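Local coordinates for MIX1 (Leishmania major, PDB 3HA4), which probably serves as a scaffold, forming a homodimer through an all-helical, TPR-like fold that mediates protein-protein interactions at a membrane, at residues 69-72 with 73-77; 99-102 with 103-107. All coordinates share one frame; numbering follows the deposited sequence.

How the contacts relate
Contact 1 (69-77) and contact 2 (99-107) are each one short run of chain, the first opening helix 70-81 and the second lying inside helix 94-109, and the two helices pack on each other. Pro72 makes most of the joint: its CB lies 3.7 Å from CG of Leu105, it also meets Val101 and Gln104, and Thr76 touches Val101 as well. Contact 1 sits deep in the chain, nearly all buried, and one side of it reaches the second subunit. Contact 2 is partly buried, with Lys99 and Met103 exposed. Thr76 and Gln77 add side-chain bonds to the backbone ones in contact 1, while Glu74, like Glu100 and Gln104 of contact 2, finds polar partners outside its segment.

Contact 1 (69-72 with 73-77); sequences WLIP and LELTQ
Leu73 brings its CD2 methyl to the edge of the Trp69 indole, near the ring plane, 3.8 Å from CZ3. They run alongside each other; Trp69 gets there with CG set between its own N and C (chi1 56°), while its NE1 bonds to Gly119 O. Two residues on, and on another side of the helix, Ile71 and Leu75 repeat the side-by-side pairing, with CG2 of Ile71 3.6 Å from CD2 of Leu75.

Backbone bonds start with Leu73 N to Trp69 O at 2.8 Å, and Glu74 N to Leu70 O follows. The straightest is Leu75 N to Ile71 O, its N-H...O angle 175°.

Two carbonyls also take side-chain donors. Thr76 OG1 lies 2.8 Å from Pro72 O, and Thr76 N reaches that oxygen from the opposite carbonyl face, so two donors of one residue grip it and the OG1 bond helps hold Thr76 in its rotamer. Gln77 folds back so that NE2 meets Leu73 O at 3.2 Å, above the carbonyl plane.

Asp68 accepts from Ile71 N, and Pro72, which has no N-H to give, falls in the first turn. This is a typical helix N-terminus, here largely buried, opening helix 70-81 of a TPR-like bundle.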
loop_
_atom_site.group_PDB
_atom_site.type_symbol
_atom_site.label_atom_id
_atom_site.label_comp_id
_atom_site.label_asym_id
_atom_site.label_seq_id
_atom_site.Cartn_x
_atom_site.Cartn_y
_atom_site.Cartn_z
ATOM N N TRP A 69 3.597 -6.404 5.879
ATOM C CA TRP A 69 4.012 -6.397 4.464
ATOM C C TRP A 69 3.523 -5.130 3.761
ATOM O O TRP A 69 4.100 -4.708 2.760
ATOM C CB TRP A 69 3.496 -7.651 3.714
ATOM C CG TRP A 69 2.020 -7.779 3.818
ATOM C CD1 TRP A 69 1.324 -8.363 4.828
ATOM C CD2 TRP A 69 1.046 -7.240 2.918
ATOM N NE1 TRP A 69 -0.026 -8.239 4.606
ATOM C CE2 TRP A 69 -0.222 -7.555 3.436
ATOM C CE3 TRP A 69 1.124 -6.538 1.716
ATOM C CZ2 TRP A 69 -1.401 -7.201 2.792
ATOM C CZ3 TRP A 69 -0.047 -6.181 1.082
ATOM C CH2 TRP A 69 -1.293 -6.518 1.618
ATOM N N LEU A 70 2.455 -4.537 4.287
ATOM C CA LEU A 70 1.806 -3.402 3.639
ATOM C C LEU A 70 2.731 -2.194 3.537
ATOM O O LEU A 70 2.905 -1.606 2.468
ATOM C CB LEU A 70 0.520 -3.022 4.376
ATOM C CG LEU A 70 -0.408 -2.040 3.658
ATOM C CD1 LEU A 70 -0.467 -2.330 2.158
ATOM C CD2 LEU A 70 -1.802 -2.079 4.260
ATOM N N ILE A 71 3.338 -1.827 4.655
ATOM C CA ILE A 71 4.236 -0.693 4.649
ATOM C C ILE A 71 5.463 -0.957 3.769
ATOM O O ILE A 71 5.839 -0.104 2.965
ATOM C CB ILE A 71 4.586 -0.248 6.084
ATOM C CG1 ILE A 71 3.352 0.416 6.706
ATOM C CG2 ILE A 71 5.798 0.696 6.082
ATOM C CD1 ILE A 71 3.543 0.944 8.115
ATOM N N PRO A 72 6.079 -2.149 3.896
ATOM C CA PRO A 72 7.190 -2.492 2.989
ATOM C C PRO A 72 6.801 -2.458 1.512
ATOM O O PRO A 72 7.608 -2.052 0.673
ATOM C CB PRO A 72 7.566 -3.907 3.422
ATOM C CG PRO A 72 7.228 -3.920 4.885
ATOM C CD PRO A 72 5.958 -3.118 4.999
ATOM N N LEU A 73 5.580 -2.875 1.201
ATOM C CA LEU A 73 5.064 -2.761 -0.152
ATOM C C LEU A 73 5.052 -1.288 -0.596
ATOM O O LEU A 73 5.520 -0.944 -1.682
ATOM C CB LEU A 73 3.655 -3.357 -0.221
ATOM C CG LEU A 73 2.943 -3.386 -1.572
ATOM C CD1 LEU A 73 3.625 -4.377 -2.482
ATOM C CD2 LEU A 73 1.480 -3.735 -1.385
ATOM N N GLU A 74 4.532 -0.419 0.262
ATOM C CA GLU A 74 4.465 1.013 -0.033
ATOM C C GLU A 74 5.864 1.634 -0.179
ATOM O O GLU A 74 6.129 2.385 -1.124
ATOM C CB GLU A 74 3.657 1.724 1.043
ATOM C CG GLU A 74 2.920 2.936 0.546
ATOM C CD GLU A 74 1.946 2.590 -0.561
ATOM O OE1 GLU A 74 0.805 2.140 -0.272
ATOM O OE2 GLU A 74 2.335 2.774 -1.729
ATOM N N LEU A 75 6.760 1.306 0.747
ATOM C CA LEU A 75 8.154 1.714 0.635
ATOM C C LEU A 75 8.816 1.229 -0.661
ATOM O O LEU A 75 9.629 1.946 -1.256
ATOM C CB LEU A 75 8.941 1.216 1.848
ATOM C CG LEU A 75 9.182 2.166 3.021
ATOM C CD1 LEU A 75 8.443 3.477 2.856
ATOM C CD2 LEU A 75 8.805 1.486 4.307
ATOM N N THR A 76 8.478 0.014 -1.096
ATOM C CA THR A 76 9.004 -0.498 -2.353
ATOM C C THR A 76 8.630 0.431 -3.506
ATOM O O THR A 76 9.469 0.743 -4.348
ATOM C CB THR A 76 8.503 -1.916 -2.669
ATOM O OG1 THR A 76 8.956 -2.817 -1.660
ATOM C CG2 THR A 76 9.041 -2.377 -4.009
ATOM N N GLN A 77 7.372 0.871 -3.541
ATOM C CA GLN A 77 6.952 1.870 -4.535
ATOM C C GLN A 77 7.749 3.175 -4.389
ATOM O O GLN A 77 8.116 3.789 -5.390
ATOM C CB GLN A 77 5.442 2.164 -4.462
ATOM C CG GLN A 77 4.537 0.936 -4.436
ATOM C CD GLN A 77 5.038 -0.198 -5.329
ATOM O OE1 GLN A 77 5.426 0.007 -6.483
ATOM N NE2 GLN A 77 5.034 -1.402 -4.786
#

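Contact 2 (99-102 with 103-107); sequences KEVL and MQLLN
Leu102 and Leu106 meet one turn apart on the same face of the helix, their side chains crossing at a slant. CD1 of Leu102 lies 3.7 Å from CD1 of Leu106 and almost as near its CG, so the methyl rests against one branch of Leu106 and its branch point. The first torsions differ: CG of Leu102 stands opposite its N (chi1 169°), whereas CG of Leu106 lies beside its N (chi1 -73°), which turns it back over the preceding turn, 3.4 Å from Leu102 O. On a neighbouring face the pairing of Val101 with Leu105 is looser, CG1 to CD1 at 4.2 Å.

Met103 is exposed and lies over the backbone. Its CB sits 3.4 Å from Lys99 O, and a bend at the last torsion brings CE back to within a loose 4.1 Å of Lys99 O.

The i to i+4 backbone bonds are unbroken. Met103 N to Lys99 O is 3.0 Å, the one with its donor well above the carbonyl plane; Gln104 N to Glu100 O and Leu105 N to Val101 O follow, and Leu106 N meets Leu102 O at 2.9 Å, almost in line with the carbonyl.

The polar ends of two side chains leave the segment. Glu100 OE1 forms a salt bridge with Lys62 NZ and accepts a hydrogen bond from Trp58 NE1, while the extended Gln104 gives its NE2 to the carbonyls of Tyr65 and Asp68.

Helix 94-109 has three packed sides here. Leu102 and Leu106 rest on Val133 of helix 123-137, Val101 and Leu105 lie against Pro72 of helix 70-81, and Val101 and Gln104 touch Trp58 of helix 54-64, leaving Lys99 and Met103 at the surface.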
loop_
_atom_site.group_PDB
_atom_site.type_symbol
_atom_site.label_atom_id
_atom_site.label_comp_id
_atom_site.label_asym_id
_atom_site.label_seq_id
_atom_site.Cartn_x
_atom_site.Cartn_y
_atom_site.Cartn_z
ATOM N N LYS A 99 17.565 -3.553 0.817
ATOM C CA LYS A 99 17.890 -4.863 1.274
ATOM C C LYS A 99 17.158 -5.238 2.506
ATOM O O LYS A 99 16.871 -6.370 2.699
ATOM C CB LYS A 99 19.370 -4.954 1.528
ATOM C CG LYS A 99 20.130 -5.136 0.293
ATOM C CD LYS A 99 21.577 -5.267 0.547
ATOM C CE LYS A 99 22.343 -5.167 -0.727
ATOM N NZ LYS A 99 23.770 -5.436 -0.567
ATOM N N GLU A 100 16.863 -4.264 3.344
ATOM C CA GLU A 100 16.098 -4.506 4.559
ATOM C C GLU A 100 14.617 -4.673 4.281
ATOM O O GLU A 100 13.979 -5.553 4.846
ATOM C CB GLU A 100 16.326 -3.377 5.555
ATOM C CG GLU A 100 17.761 -3.266 5.995
ATOM C CD GLU A 100 18.020 -2.028 6.817
ATOM O OE1 GLU A 100 17.196 -1.089 6.771
ATOM O OE2 GLU A 100 19.055 -2.005 7.512
ATOM N N VAL A 101 14.070 -3.830 3.413
ATOM C CA VAL A 101 12.676 -3.976 3.007
ATOM C C VAL A 101 12.480 -5.338 2.342
ATOM O O VAL A 101 11.509 -6.051 2.627
ATOM C CB VAL A 101 12.234 -2.856 2.056
ATOM C CG1 VAL A 101 10.779 -3.036 1.656
ATOM C CG2 VAL A 101 12.434 -1.508 2.719
ATOM N N LEU A 102 13.421 -5.697 1.471
ATOM C CA LEU A 102 13.424 -7.007 0.837
ATOM C C LEU A 102 13.415 -8.106 1.915
ATOM O O LEU A 102 12.523 -8.955 1.944
ATOM C CB LEU A 102 14.620 -7.150 -0.112
ATOM C CG LEU A 102 14.899 -8.566 -0.637
ATOM C CD1 LEU A 102 13.678 -9.139 -1.344
ATOM C CD2 LEU A 102 16.131 -8.609 -1.551
ATOM N N MET A 103 14.382 -8.055 2.826
ATOM C CA MET A 103 14.439 -9.001 3.935
ATOM C C MET A 103 13.125 -9.136 4.729
ATOM O O MET A 103 12.687 -10.255 5.035
ATOM C CB MET A 103 15.582 -8.649 4.876
ATOM C CG MET A 103 15.941 -9.745 5.864
ATOM S SD MET A 103 17.298 -9.292 6.974
ATOM C CE MET A 103 18.425 -8.504 5.823
ATOM N N GLN A 104 12.490 -8.016 5.072
ATOM C CA GLN A 104 11.241 -8.119 5.830
ATOM C C GLN A 104 10.103 -8.765 5.027
ATOM O O GLN A 104 9.336 -9.562 5.568
ATOM C CB GLN A 104 10.805 -6.777 6.410
ATOM C CG GLN A 104 9.363 -6.779 6.885
ATOM C CD GLN A 104 9.101 -5.765 7.975
ATOM O OE1 GLN A 104 10.014 -5.347 8.674
ATOM N NE2 GLN A 104 7.848 -5.381 8.135
ATOM N N LEU A 105 9.997 -8.409 3.747
ATOM C CA LEU A 105 8.988 -9.002 2.871
ATOM C C LEU A 105 9.235 -10.498 2.751
ATOM O O LEU A 105 8.297 -11.286 2.781
ATOM C CB LEU A 105 8.972 -8.335 1.489
ATOM C CG LEU A 105 8.249 -6.981 1.440
ATOM C CD1 LEU A 105 8.500 -6.265 0.129
ATOM C CD2 LEU A 105 6.785 -7.192 1.656
ATOM N N LEU A 106 10.504 -10.882 2.650
ATOM C CA LEU A 106 10.862 -12.292 2.555
ATOM C C LEU A 106 10.503 -13.047 3.833
ATOM O O LEU A 106 10.040 -14.194 3.760
ATOM C CB LEU A 106 12.344 -12.481 2.186
ATOM C CG LEU A 106 12.722 -12.170 0.733
ATOM C CD1 LEU A 106 14.215 -12.319 0.510
ATOM C CD2 LEU A 106 11.941 -13.050 -0.244
ATOM N N ASN A 107 10.705 -12.412 4.994
ATOM C CA ASN A 107 10.321 -13.014 6.277
ATOM C C ASN A 107 8.823 -13.262 6.318
ATOM O O ASN A 107 8.380 -14.289 6.813
ATOM C CB ASN A 107 10.720 -12.144 7.491
ATOM C CG ASN A 107 12.225 -12.162 7.782
ATOM O OD1 ASN A 107 12.937 -13.093 7.411
ATOM N ND2 ASN A 107 12.710 -11.110 8.445
#